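Local coordinates for histidine phosphotransfer protein (PDB 4G78) that probably relays phosphoryl groups from cytokinin sensor histidine kinases to response regulators, acting as a two-component phosphorelay mediator in the plant, at residues T48-D53 and K83-S88; D5-K10 and Q139-A144; A77-Q82 and G99-F104; R12-A17 and L131-K136. All coordinates share one frame; numbering follows the deposited sequence.

Interaction 1: T48-D53 and K83-S88; sequences TMFFDD and KGSSAS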
loop_
_atom_site.group_PDB
_atom_site.type_symbol
_atom_site.label_atom_id
_atom_site.label_comp_id
_atom_site.label_asym_id
_atom_site.label_seq_id
_atom_site.Cartn_x
_atom_site.Cartn_y
_atom_site.Cartn_z
ATOM N N THR A 48 5.033 -8.010 -0.760
ATOM C CA THR A 48 4.834 -8.899 0.387
ATOM C C THR A 48 5.650 -8.353 1.585
ATOM O O THR A 48 5.154 -8.367 2.717
ATOM C CB THR A 48 5.238 -10.309 -0.011
ATOM O OG1 THR A 48 4.416 -10.780 -0.995
ATOM C CG2 THR A 48 5.254 -11.213 1.237
ATOM N N MET A 49 6.839 -7.890 1.343
ATOM C CA MET A 49 7.663 -7.282 2.414
ATOM C C MET A 49 6.945 -6.074 3.009
ATOM O O MET A 49 6.909 -5.889 4.217
ATOM C CB MET A 49 9.033 -6.936 1.864
ATOM C CG MET A 49 9.875 -8.135 1.539
ATOM S SD MET A 49 11.388 -7.615 0.650
ATOM C CE MET A 49 12.121 -9.227 0.404
ATOM N N PHE A 50 6.425 -5.216 2.130
ATOM C CA PHE A 50 5.692 -4.029 2.541
ATOM C C PHE A 50 4.442 -4.389 3.335
ATOM O O PHE A 50 4.165 -3.753 4.366
ATOM C CB PHE A 50 5.348 -3.212 1.284
ATOM C CG PHE A 50 4.361 -2.100 1.564
ATOM C CD1 PHE A 50 4.732 -0.946 2.155
ATOM C CD2 PHE A 50 3.042 -2.253 1.180
ATOM C CE1 PHE A 50 3.864 0.062 2.416
ATOM C CE2 PHE A 50 2.115 -1.253 1.415
ATOM C CZ PHE A 50 2.577 -0.061 2.048
ATOM N N PHE A 51 3.687 -5.376 2.904
ATOM C CA PHE A 51 2.459 -5.759 3.614
ATOM C C PHE A 51 2.818 -6.249 5.024
ATOM O O PHE A 51 2.150 -5.887 6.004
ATOM C CB PHE A 51 1.695 -6.867 2.878
ATOM C CG PHE A 51 1.113 -6.517 1.533
ATOM C CD1 PHE A 51 0.733 -5.252 1.179
ATOM C CD2 PHE A 51 0.974 -7.547 0.592
ATOM C CE1 PHE A 51 0.224 -4.987 -0.077
ATOM C CE2 PHE A 51 0.422 -7.272 -0.665
ATOM C CZ PHE A 51 0.064 -6.045 -0.972
ATOM N N ASP A 52 3.851 -7.078 5.134
ATOM C CA ASP A 52 4.183 -7.620 6.431
ATOM C C ASP A 52 4.605 -6.496 7.396
ATOM O O ASP A 52 4.146 -6.430 8.549
ATOM C CB ASP A 52 5.269 -8.670 6.239
ATOM C CG ASP A 52 4.802 -9.985 5.640
ATOM O OD1 ASP A 52 3.555 -10.205 5.462
ATOM O OD2 ASP A 52 5.702 -10.741 5.229
ATOM N N ASP A 53 5.435 -5.566 6.926
ATOM C CA ASP A 53 5.854 -4.438 7.772
ATOM C C ASP A 53 4.690 -3.556 8.133
ATOM O O ASP A 53 4.555 -3.089 9.269
ATOM C CB ASP A 53 6.953 -3.635 7.113
ATOM C CG ASP A 53 8.341 -4.406 7.115
ATOM O OD1 ASP A 53 8.475 -5.462 7.738
ATOM O OD2 ASP A 53 9.200 -3.871 6.442
ATOM N N LYS A 83 4.827 6.333 6.334
ATOM C CA LYS A 83 4.844 7.225 5.179
ATOM C C LYS A 83 5.977 6.836 4.241
ATOM O O LYS A 83 5.787 6.727 3.031
ATOM C CB LYS A 83 5.007 8.667 5.652
ATOM C CG LYS A 83 4.789 9.671 4.532
ATOM C CD LYS A 83 5.271 11.039 4.951
ATOM C CE LYS A 83 4.487 11.713 5.988
ATOM N NZ LYS A 83 4.836 13.180 6.027
ATOM N N GLY A 84 7.197 6.662 4.795
ATOM C CA GLY A 84 8.334 6.347 3.963
ATOM C C GLY A 84 8.212 4.947 3.342
ATOM O O GLY A 84 8.599 4.729 2.194
ATOM N N SER A 85 7.677 4.002 4.087
ATOM C CA SER A 85 7.479 2.666 3.565
ATOM C C SER A 85 6.489 2.706 2.384
ATOM O O SER A 85 6.691 2.085 1.339
ATOM C CB SER A 85 6.946 1.786 4.682
ATOM O OG SER A 85 6.636 0.507 4.313
ATOM N N SER A 86 5.409 3.468 2.557
ATOM C CA SER A 86 4.398 3.613 1.514
ATOM C C SER A 86 4.960 4.270 0.289
ATOM O O SER A 86 4.684 3.892 -0.843
ATOM C CB SER A 86 3.215 4.370 2.098
ATOM O OG SER A 86 2.642 3.731 3.201
ATOM N N ALA A 87 5.783 5.319 0.491
ATOM C CA ALA A 87 6.451 5.964 -0.613
ATOM C C ALA A 87 7.377 5.017 -1.342
ATOM O O ALA A 87 7.504 5.151 -2.603
ATOM C CB ALA A 87 7.279 7.143 -0.119
ATOM N N SER A 88 7.969 4.076 -0.698
ATOM C CA SER A 88 8.923 3.111 -1.327
ATOM C C SER A 88 8.284 2.184 -2.299
ATOM O O SER A 88 8.995 1.574 -3.116
ATOM C CB SER A 88 9.698 2.344 -0.282
ATOM O OG SER A 88 8.986 1.216 0.272
#

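Interaction 2: D5-K10 and Q139-A144; sequences DHLHRK and QEIKTA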
loop_
_atom_site.group_PDB
_atom_site.type_symbol
_atom_site.label_atom_id
_atom_site.label_comp_id
_atom_site.label_asym_id
_atom_site.label_seq_id
_atom_site.Cartn_x
_atom_site.Cartn_y
_atom_site.Cartn_z
ATOM N N ASP A 5 -6.947 -10.769 -24.712
ATOM C CA ASP A 5 -7.898 -11.620 -24.067
ATOM C C ASP A 5 -8.433 -10.998 -22.763
ATOM O O ASP A 5 -8.019 -9.936 -22.333
ATOM C CB ASP A 5 -7.375 -13.059 -23.860
ATOM C CG ASP A 5 -6.408 -13.274 -22.736
ATOM O OD1 ASP A 5 -6.161 -12.346 -21.948
ATOM O OD2 ASP A 5 -5.940 -14.451 -22.623
ATOM N N HIS A 6 -9.419 -11.666 -22.188
ATOM C CA HIS A 6 -10.133 -11.072 -21.092
ATOM C C HIS A 6 -9.249 -10.841 -19.899
ATOM O O HIS A 6 -9.441 -9.870 -19.161
ATOM C CB HIS A 6 -11.379 -11.877 -20.724
ATOM C CG HIS A 6 -11.197 -13.224 -20.259
ATOM N ND1 HIS A 6 -10.932 -14.291 -21.085
ATOM C CD2 HIS A 6 -11.235 -13.713 -19.014
ATOM C CE1 HIS A 6 -10.818 -15.352 -20.323
ATOM N NE2 HIS A 6 -10.986 -15.049 -19.038
ATOM N N LEU A 7 -8.273 -11.713 -19.630
ATOM C CA LEU A 7 -7.378 -11.531 -18.505
ATOM C C LEU A 7 -6.439 -10.359 -18.707
ATOM O O LEU A 7 -6.180 -9.572 -17.817
ATOM C CB LEU A 7 -6.529 -12.771 -18.228
ATOM C CG LEU A 7 -7.306 -14.028 -17.837
ATOM C CD1 LEU A 7 -6.295 -15.120 -17.605
ATOM C CD2 LEU A 7 -8.225 -13.808 -16.668
ATOM N N HIS A 8 -5.879 -10.253 -19.936
ATOM C CA HIS A 8 -5.018 -9.170 -20.248
ATOM C C HIS A 8 -5.726 -7.817 -20.168
ATOM O O HIS A 8 -5.196 -6.845 -19.648
ATOM C CB HIS A 8 -4.378 -9.323 -21.610
ATOM C CG HIS A 8 -3.278 -10.397 -21.679
ATOM N ND1 HIS A 8 -3.546 -11.698 -21.655
ATOM C CD2 HIS A 8 -1.965 -10.247 -21.763
ATOM C CE1 HIS A 8 -2.361 -12.366 -21.758
ATOM N NE2 HIS A 8 -1.396 -11.490 -21.839
ATOM N N ARG A 9 -6.933 -7.758 -20.714
ATOM C CA ARG A 9 -7.724 -6.538 -20.670
ATOM C C ARG A 9 -8.069 -6.184 -19.227
ATOM O O ARG A 9 -7.973 -5.028 -18.833
ATOM C CB ARG A 9 -9.005 -6.658 -21.495
ATOM C CG ARG A 9 -8.774 -6.692 -22.994
ATOM C CD ARG A 9 -10.107 -6.629 -23.747
ATOM N NE ARG A 9 -10.594 -7.964 -24.041
ATOM C CZ ARG A 9 -11.660 -8.527 -23.504
ATOM N NH1 ARG A 9 -12.390 -7.892 -22.603
ATOM N NH2 ARG A 9 -11.974 -9.751 -23.876
ATOM N N LYS A 10 -8.474 -7.169 -18.438
ATOM C CA LYS A 10 -8.844 -6.884 -17.053
ATOM C C LYS A 10 -7.639 -6.369 -16.278
ATOM O O LYS A 10 -7.758 -5.438 -15.466
ATOM C CB LYS A 10 -9.480 -8.081 -16.381
ATOM C CG LYS A 10 -9.937 -7.812 -14.952
ATOM C CD LYS A 10 -10.985 -6.785 -14.733
ATOM C CE LYS A 10 -12.326 -7.179 -15.260
ATOM N NZ LYS A 10 -12.919 -8.272 -14.466
ATOM N N GLN A 139 -0.621 -13.748 -12.338
ATOM C CA GLN A 139 -0.287 -15.149 -12.138
ATOM C C GLN A 139 -1.046 -16.066 -13.120
ATOM O O GLN A 139 -0.542 -17.027 -13.601
ATOM C CB GLN A 139 -0.464 -15.549 -10.691
ATOM C CG GLN A 139 0.600 -14.855 -9.806
ATOM C CD GLN A 139 2.013 -15.021 -10.220
ATOM O OE1 GLN A 139 2.551 -16.018 -10.616
ATOM N NE2 GLN A 139 2.517 -13.780 -10.130
ATOM N N GLU A 140 -2.344 -15.714 -13.325
ATOM C CA GLU A 140 -3.138 -16.509 -14.256
ATOM C C GLU A 140 -2.601 -16.369 -15.689
ATOM O O GLU A 140 -2.584 -17.341 -16.447
ATOM C CB GLU A 140 -4.597 -16.118 -14.177
ATOM C CG GLU A 140 -5.240 -16.547 -12.883
ATOM C CD GLU A 140 -6.653 -16.076 -12.711
ATOM O OE1 GLU A 140 -7.203 -15.430 -13.598
ATOM O OE2 GLU A 140 -7.229 -16.417 -11.614
ATOM N N ILE A 141 -2.184 -15.188 -16.068
ATOM C CA ILE A 141 -1.570 -14.968 -17.376
ATOM C C ILE A 141 -0.291 -15.773 -17.500
ATOM O O ILE A 141 -0.040 -16.464 -18.515
ATOM C CB ILE A 141 -1.360 -13.495 -17.632
ATOM C CG1 ILE A 141 -2.717 -12.798 -17.841
ATOM C CG2 ILE A 141 -0.422 -13.261 -18.828
ATOM C CD1 ILE A 141 -2.677 -11.306 -17.838
ATOM N N LYS A 142 0.544 -15.771 -16.466
ATOM C CA LYS A 142 1.783 -16.595 -16.476
ATOM C C LYS A 142 1.441 -18.051 -16.676
ATOM O O LYS A 142 2.100 -18.769 -17.387
ATOM C CB LYS A 142 2.542 -16.368 -15.206
ATOM C CG LYS A 142 3.910 -17.017 -15.140
ATOM C CD LYS A 142 4.813 -16.308 -14.150
ATOM C CE LYS A 142 4.411 -16.460 -12.731
ATOM N NZ LYS A 142 5.591 -16.430 -11.754
ATOM N N THR A 143 0.443 -18.549 -15.933
ATOM C CA THR A 143 0.039 -19.932 -16.027
ATOM C C THR A 143 -0.381 -20.249 -17.501
ATOM O O THR A 143 -0.118 -21.356 -17.984
ATOM C CB THR A 143 -1.095 -20.227 -15.091
ATOM O OG1 THR A 143 -0.694 -19.992 -13.734
ATOM C CG2 THR A 143 -1.590 -21.676 -15.210
ATOM N N ALA A 144 -1.098 -19.379 -18.106
ATOM C CA ALA A 144 -1.591 -19.589 -19.471
ATOM C C ALA A 144 -0.429 -19.742 -20.368
ATOM O O ALA A 144 -0.478 -20.554 -21.328
ATOM C CB ALA A 144 -2.482 -18.508 -19.910
#

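Interaction 3: A77-Q82 and G99-F104; sequences AHAHQQ and GTFRNF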
loop_
_atom_site.group_PDB
_atom_site.type_symbol
_atom_site.label_atom_id
_atom_site.label_comp_id
_atom_site.label_asym_id
_atom_site.label_seq_id
_atom_site.Cartn_x
_atom_site.Cartn_y
_atom_site.Cartn_z
ATOM N N ALA A 77 5.991 8.937 15.211
ATOM C CA ALA A 77 7.125 8.191 14.647
ATOM C C ALA A 77 6.597 7.043 13.773
ATOM O O ALA A 77 7.167 6.767 12.711
ATOM C CB ALA A 77 7.996 7.710 15.740
ATOM N N HIS A 78 5.602 6.334 14.237
ATOM C CA HIS A 78 5.028 5.240 13.448
ATOM C C HIS A 78 4.469 5.770 12.124
ATOM O O HIS A 78 4.637 5.179 11.080
ATOM C CB HIS A 78 3.932 4.476 14.209
ATOM C CG HIS A 78 4.335 3.640 15.324
ATOM N ND1 HIS A 78 5.346 2.708 15.245
ATOM C CD2 HIS A 78 3.766 3.511 16.583
ATOM C CE1 HIS A 78 5.439 2.095 16.458
ATOM N NE2 HIS A 78 4.490 2.604 17.297
ATOM N N ALA A 79 3.738 6.875 12.198
ATOM C CA ALA A 79 3.133 7.451 10.979
ATOM C C ALA A 79 4.242 7.841 9.990
ATOM O O ALA A 79 4.088 7.615 8.790
ATOM C CB ALA A 79 2.275 8.632 11.302
ATOM N N HIS A 80 5.352 8.419 10.474
ATOM C CA HIS A 80 6.438 8.786 9.628
ATOM C C HIS A 80 7.095 7.599 9.005
ATOM O O HIS A 80 7.448 7.578 7.795
ATOM C CB HIS A 80 7.465 9.595 10.460
ATOM C CG HIS A 80 8.644 10.072 9.700
ATOM N ND1 HIS A 80 9.969 9.535 9.662
ATOM C CD2 HIS A 80 8.624 11.132 8.852
ATOM C CE1 HIS A 80 10.629 10.269 8.798
ATOM N NE2 HIS A 80 9.837 11.259 8.257
ATOM N N GLN A 81 7.301 6.527 9.764
ATOM C CA GLN A 81 7.860 5.299 9.228
ATOM C C GLN A 81 6.959 4.744 8.145
ATOM O O GLN A 81 7.420 4.324 7.077
ATOM C CB GLN A 81 8.171 4.291 10.311
ATOM C CG GLN A 81 8.528 2.880 9.823
ATOM C CD GLN A 81 9.915 2.845 9.234
ATOM O OE1 GLN A 81 10.830 3.597 9.626
ATOM N NE2 GLN A 81 10.101 1.887 8.273
ATOM N N GLN A 82 5.643 4.667 8.415
ATOM C CA GLN A 82 4.719 4.150 7.399
ATOM C C GLN A 82 4.684 5.034 6.181
ATOM O O GLN A 82 4.510 4.534 5.056
ATOM C CB GLN A 82 3.335 3.959 8.010
ATOM C CG GLN A 82 2.364 3.263 7.078
ATOM C CD GLN A 82 2.756 1.865 6.725
ATOM O OE1 GLN A 82 3.290 1.120 7.557
ATOM N NE2 GLN A 82 2.506 1.421 5.481
ATOM N N GLY A 99 0.640 11.325 6.332
ATOM C CA GLY A 99 1.063 12.677 6.568
ATOM C C GLY A 99 0.071 13.466 7.394
ATOM O O GLY A 99 0.423 14.518 7.955
ATOM N N THR A 100 -1.114 13.005 7.584
ATOM C CA THR A 100 -2.101 13.711 8.388
ATOM C C THR A 100 -1.930 13.569 9.882
ATOM O O THR A 100 -2.579 14.332 10.616
ATOM C CB THR A 100 -3.488 13.353 7.967
ATOM O OG1 THR A 100 -3.787 11.971 8.364
ATOM C CG2 THR A 100 -3.811 13.528 6.520
ATOM N N PHE A 101 -1.124 12.641 10.395
ATOM C CA PHE A 101 -1.047 12.400 11.809
ATOM C C PHE A 101 -0.273 13.487 12.504
ATOM O O PHE A 101 -0.609 13.801 13.678
ATOM C CB PHE A 101 -0.278 11.088 12.095
ATOM C CG PHE A 101 -1.124 9.852 11.915
ATOM C CD1 PHE A 101 -1.754 9.297 13.007
ATOM C CD2 PHE A 101 -1.274 9.292 10.649
ATOM C CE1 PHE A 101 -2.510 8.094 12.805
ATOM C CE2 PHE A 101 -1.955 8.116 10.488
ATOM C CZ PHE A 101 -2.535 7.523 11.548
ATOM N N ARG A 102 0.758 14.066 11.930
ATOM C CA ARG A 102 1.715 14.883 12.693
ATOM C C ARG A 102 0.977 16.015 13.386
ATOM O O ARG A 102 1.238 16.293 14.557
ATOM C CB ARG A 102 2.786 15.397 11.733
ATOM C CG ARG A 102 4.014 16.008 12.396
ATOM C CD ARG A 102 5.226 15.858 11.475
ATOM N NE ARG A 102 6.240 14.987 12.033
ATOM C CZ ARG A 102 6.766 13.918 11.468
ATOM N NH1 ARG A 102 6.380 13.511 10.266
ATOM N NH2 ARG A 102 7.700 13.223 12.114
ATOM N N ASN A 103 0.154 16.615 12.582
ATOM C CA ASN A 103 -0.561 17.769 13.197
ATOM C C ASN A 103 -1.255 17.329 14.481
ATOM O O ASN A 103 -1.222 18.049 15.497
ATOM C CB ASN A 103 -1.528 18.252 12.108
ATOM C CG ASN A 103 -2.301 19.518 12.400
ATOM O OD1 ASN A 103 -2.476 19.968 13.536
ATOM N ND2 ASN A 103 -2.788 20.161 11.353
ATOM N N PHE A 104 -1.999 16.286 14.565
ATOM C CA PHE A 104 -2.712 15.830 15.749
ATOM C C PHE A 104 -1.787 15.322 16.850
ATOM O O PHE A 104 -2.121 15.509 18.001
ATOM C CB PHE A 104 -3.625 14.779 15.284
ATOM C CG PHE A 104 -4.770 15.301 14.420
ATOM C CD1 PHE A 104 -5.645 16.242 14.886
ATOM C CD2 PHE A 104 -4.893 14.806 13.133
ATOM C CE1 PHE A 104 -6.752 16.670 14.147
ATOM C CE2 PHE A 104 -6.001 15.195 12.412
ATOM C CZ PHE A 104 -6.886 16.158 12.852
#

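Interaction 4: R12-A17 and L131-K136; sequences RDHEAA and LKYLFK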
loop_
_atom_site.group_PDB
_atom_site.type_symbol
_atom_site.label_atom_id
_atom_site.label_comp_id
_atom_site.label_asym_id
_atom_site.label_seq_id
_atom_site.Cartn_x
_atom_site.Cartn_y
_atom_site.Cartn_z
ATOM N N ARG A 12 -4.935 -4.787 -17.416
ATOM C CA ARG A 12 -4.596 -3.419 -17.789
ATOM C C ARG A 12 -5.666 -2.456 -17.242
ATOM O O ARG A 12 -5.309 -1.344 -16.803
ATOM C CB ARG A 12 -4.493 -3.296 -19.320
ATOM C CG ARG A 12 -3.284 -3.972 -19.900
ATOM C CD ARG A 12 -3.090 -3.652 -21.385
ATOM N NE ARG A 12 -4.114 -4.117 -22.221
ATOM C CZ ARG A 12 -4.177 -5.249 -22.920
ATOM N NH1 ARG A 12 -3.211 -6.150 -22.850
ATOM N NH2 ARG A 12 -5.253 -5.498 -23.656
ATOM N N ASP A 13 -6.925 -2.812 -17.319
ATOM C CA ASP A 13 -8.010 -1.931 -16.893
ATOM C C ASP A 13 -7.964 -1.700 -15.369
ATOM O O ASP A 13 -8.116 -0.586 -14.885
ATOM C CB ASP A 13 -9.355 -2.495 -17.282
ATOM C CG ASP A 13 -9.638 -2.427 -18.789
ATOM O OD1 ASP A 13 -8.982 -1.642 -19.470
ATOM O OD2 ASP A 13 -10.560 -3.180 -19.210
ATOM N N HIS A 14 -7.761 -2.804 -14.626
ATOM C CA HIS A 14 -7.725 -2.707 -13.156
ATOM C C HIS A 14 -6.527 -1.880 -12.693
ATOM O O HIS A 14 -6.639 -1.039 -11.817
ATOM C CB HIS A 14 -7.669 -4.143 -12.651
ATOM C CG HIS A 14 -7.503 -4.155 -11.136
ATOM N ND1 HIS A 14 -8.467 -3.723 -10.276
ATOM C CD2 HIS A 14 -6.456 -4.561 -10.379
ATOM C CE1 HIS A 14 -8.035 -3.818 -9.031
ATOM N NE2 HIS A 14 -6.825 -4.351 -9.044
ATOM N N GLU A 15 -5.380 -2.186 -13.290
ATOM C CA GLU A 15 -4.189 -1.355 -12.889
ATOM C C GLU A 15 -4.401 0.102 -13.238
ATOM O O GLU A 15 -4.077 0.960 -12.420
ATOM C CB GLU A 15 -2.969 -1.918 -13.584
ATOM C CG GLU A 15 -1.676 -1.275 -13.191
ATOM C CD GLU A 15 -0.534 -1.945 -13.945
ATOM O OE1 GLU A 15 -0.122 -3.000 -13.512
ATOM O OE2 GLU A 15 -0.151 -1.489 -15.031
ATOM N N ALA A 16 -4.894 0.383 -14.446
ATOM C CA ALA A 16 -5.115 1.775 -14.809
ATOM C C ALA A 16 -6.119 2.439 -13.844
ATOM O O ALA A 16 -5.964 3.620 -13.527
ATOM C CB ALA A 16 -5.601 1.886 -16.245
ATOM N N ALA A 17 -7.140 1.700 -13.437
ATOM C CA ALA A 17 -8.122 2.253 -12.488
ATOM C C ALA A 17 -7.452 2.569 -11.160
ATOM O O ALA A 17 -7.769 3.583 -10.524
ATOM C CB ALA A 17 -9.267 1.286 -12.310
ATOM N N LEU A 131 -4.274 -4.734 -4.967
ATOM C CA LEU A 131 -3.038 -5.308 -5.438
ATOM C C LEU A 131 -3.094 -6.802 -5.518
ATOM O O LEU A 131 -2.585 -7.410 -6.467
ATOM C CB LEU A 131 -1.839 -4.912 -4.553
ATOM C CG LEU A 131 -1.373 -3.480 -4.753
ATOM C CD1 LEU A 131 -0.308 -3.168 -3.697
ATOM C CD2 LEU A 131 -0.904 -3.240 -6.184
ATOM N N LYS A 132 -3.711 -7.477 -4.543
ATOM C CA LYS A 132 -3.842 -8.924 -4.598
ATOM C C LYS A 132 -4.577 -9.331 -5.858
ATOM O O LYS A 132 -4.271 -10.367 -6.464
ATOM C CB LYS A 132 -4.522 -9.455 -3.325
ATOM C CG LYS A 132 -3.559 -9.590 -2.143
ATOM C CD LYS A 132 -4.166 -10.366 -0.961
ATOM C CE LYS A 132 -3.284 -11.569 -0.645
ATOM N NZ LYS A 132 -2.929 -11.618 0.831
ATOM N N TYR A 133 -5.580 -8.577 -6.263
ATOM C CA TYR A 133 -6.295 -8.873 -7.529
ATOM C C TYR A 133 -5.406 -8.696 -8.726
ATOM O O TYR A 133 -5.374 -9.551 -9.630
ATOM C CB TYR A 133 -7.549 -8.018 -7.573
ATOM C CG TYR A 133 -8.420 -8.314 -8.777
ATOM C CD1 TYR A 133 -8.877 -9.620 -9.035
ATOM C CD2 TYR A 133 -8.837 -7.337 -9.644
ATOM C CE1 TYR A 133 -9.673 -9.877 -10.135
ATOM C CE2 TYR A 133 -9.664 -7.629 -10.712
ATOM C CZ TYR A 133 -10.072 -8.924 -10.954
ATOM O OH TYR A 133 -10.887 -9.152 -12.033
ATOM N N LEU A 134 -4.613 -7.623 -8.751
ATOM C CA LEU A 134 -3.640 -7.387 -9.815
ATOM C C LEU A 134 -2.740 -8.630 -9.941
ATOM O O LEU A 134 -2.508 -9.151 -11.039
ATOM C CB LEU A 134 -2.952 -6.046 -9.467
ATOM C CG LEU A 134 -2.072 -5.471 -10.590
ATOM C CD1 LEU A 134 -2.686 -5.353 -11.866
ATOM C CD2 LEU A 134 -1.516 -4.185 -10.061
ATOM N N PHE A 135 -2.202 -9.072 -8.812
ATOM C CA PHE A 135 -1.258 -10.162 -8.822
ATOM C C PHE A 135 -1.919 -11.482 -9.206
ATOM O O PHE A 135 -1.311 -12.315 -9.888
ATOM C CB PHE A 135 -0.589 -10.276 -7.446
ATOM C CG PHE A 135 0.185 -9.038 -7.028
ATOM C CD1 PHE A 135 0.714 -8.141 -7.936
ATOM C CD2 PHE A 135 0.402 -8.824 -5.664
ATOM C CE1 PHE A 135 1.479 -7.047 -7.542
ATOM C CE2 PHE A 135 1.169 -7.710 -5.255
ATOM C CZ PHE A 135 1.674 -6.846 -6.199
ATOM N N LYS A 136 -3.195 -11.675 -8.807
ATOM C CA LYS A 136 -3.933 -12.881 -9.224
ATOM C C LYS A 136 -4.001 -12.950 -10.735
ATOM O O LYS A 136 -3.755 -13.997 -11.340
ATOM C CB LYS A 136 -5.370 -12.821 -8.619
ATOM C CG LYS A 136 -6.277 -14.030 -9.048
ATOM C CD LYS A 136 -7.703 -13.838 -8.496
ATOM C CE LYS A 136 -8.598 -14.993 -8.649
ATOM N NZ LYS A 136 -9.096 -15.220 -9.990
#

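Interaction 1: T48-D53 and K83-S88
Inside the helical bundle of the histidine phosphotransfer (HPt) domain, Phe50 of helix 41-66 drives its ring against Ser85 and Ser86 of helix 72-89, a buried meeting of one large side chain with two small ones. The CA atoms of Phe50 and Ser85 lie 7.0 Å apart. In the conformer described here, one of two modelled for Phe50, CG stands anti to the backbone N (chi1 169°) and the ring extends across to the other helix. The two serine hydroxyls meet the ring at its edge. Ser85 OG sits near the ring plane, 3.2 Å from Phe50 CD1 in this conformer; since the distance depends on which copy of the ring is taken, any attraction read from it would be doubtful. Phe50 CE1 approaches Ser86 CA obliquely at 3.7 Å. Ser86 OG also lies in the ring plane, 3.9 Å from Phe50 CE1, but its polar demand is met within its own helix by a hydrogen bond to Gln82 O. Within segment 83-88, Ser88 OG gives a hydrogen bond of 2.7 Å to Ser85 O. Further helices close the setting: Tyr124 of helix 110-145 packs on Phe50, Gln82 and Val89 touch the same ring from helix 72-89, and Val94 and Lys95 of helix 92-99 rest against Ser86.

Interaction 2: D5-K10 and Q139-A144
The imidazole of His8 carries Ile141 on one face and Asp5 at its edge. His8 CG stands anti to the carbonyl carbon (chi1 -73°), which puts the ring where Ile141 can cover it. Ile141 CD1 stands 3.9 Å from the ring centroid and only 7° off the normal, a CH-pi contact, while Ile141 CG2 lies 3.6 Å from His8 CE1. In the ring plane, His8 ND1 donates to Asp5 OD1 at 2.7 Å, meeting that oxygen from above the carboxylate plane. This bond restrains the ring's rotation, while a second to the same oxygen, from His8 N (2.9 Å), caps helix 6-20. Replacing His8 by an alanine would probably cost Asp5 OD1 its imidazole donor and Ile141 CD1 the ring face it covers. Leu7 CB packs on Ile141 CG1 at 3.8 Å, and Leu7 CD2 lies 3.6 Å from Glu140 OE1; the carboxylate's other oxygen is salt-bridged to Lys136. The contact lies at the surface, where the start of helix 6-20 runs antiparallel (149°) beside the end of helix 110-145, with the segment axes 10.0 Å apart.

Interaction 3: A77-Q82 and G99-F104
Phe101, in helix 101-106, is the first residue of 99-104 to meet segment 77-82, and it does so through Ala79. Phe101 CB lies 3.6 Å from Ala79 CB, and the methyl also touches the root of the ring, 3.7 Å from Phe101 CG, approaching it obliquely. With so small a partner the backbones come close: the CA atoms of Ala79 and Phe101 are 6.5 Å apart. The Phe101 ring itself continues inward to Met61 of helix 41-66 and Cys116 of helix 110-145. Next comes Arg102, whose chain leaves with CG anti to the backbone N (chi1 -167°) and bends at chi3, which brings the guanidinium obliquely up to His80. Arg102 NH1 is 3.6 Å from His80 CD2, and that carbon lies at the guanidinium's edge. The two planes are turned 76° apart, so the groups do not stack. The head group is held by a salt bridge from Arg102 NH2 to Asp76 OD2, on the same helix as His80. A leucine in place of Arg102 would probably leave Asp76 without this positive partner and take away the flat group that flanks the CD2 side of His80. The arrangement is consistent with the phosphorylation site of an HPt domain: His80, predicted to be the phosphorylated histidine and unmodified here, stands exposed on a bundle helix, with the buried Ala79-Phe101 contact next to it in sequence and a basic side chain beside it.

Interaction 4: R12-A17 and L131-K136
An edge-to-face aromatic pair, His14 with Tyr133, leads this partly buried packing of helix 6-20 on helix 110-145. His14, Glu15 and Leu134 are each modelled in two conformers, of which one is described. The ring centroids of His14 and Tyr133 are 4.8 Å apart and the planes 79° from each other, with the edge of Tyr133 directed at the face of His14. Tyr133 CD2 stands over the centre of the imidazole, 3.7 Å from His14 NE2. Both side chains leave the backbone with CG anti to N (chi1 175° for His14), which carries each ring out across the helix gap. Leu134 CB abuts the His14 ring edge in its plane, 3.9 Å from His14 CD2; separately, His14 NE2 is hydrogen-bonded to Asn130 O, a link that should steady the face offered to the tyrosine. At the other end of Tyr133, OH is probably hydrogen-bonded to Lys10 NZ. Leu134 reaches on to Glu15, its CD1 lying 3.9 Å from Glu15 CB and 3.8 Å from Glu15 OE1, an apolar methyl against the carboxylate end of an extended chain. Leu11 of helix 6-20 and Phe28 of helix 26-32 pack on Leu134, and Leu131 and Phe135 of helix 110-145 turn to helix 41-66. At 155°, with segment axes 10.0 Å apart, this is antiparallel helix packing, the N-terminal helix of this HPt protein lying along the long C-terminal one.

In the fold
Burial grades the four contacts. Interaction 1 lies in the core, interactions 3 and 4 are partly buried, and interaction 2 is at the surface, its centre about 23 Å from the chain's centre. Interactions 2 and 4 hold the same two helices, 6-20 and 110-145, at successive points, whereas interactions 1 and 3 share helix 72-89 and meet through Phe50 and Gln82. Phe51 and Leu131 join interactions 1 and 4. Chemistry follows place: the core pairs a phenyl ring with serines, the N-terminal helix uses histidine faces, and the predicted phosphorylation site sets buried apolar packing beside an arginine. Interactions 2 and 3 stand on opposite sides of the chain's centre, about 38 Å apart between centres.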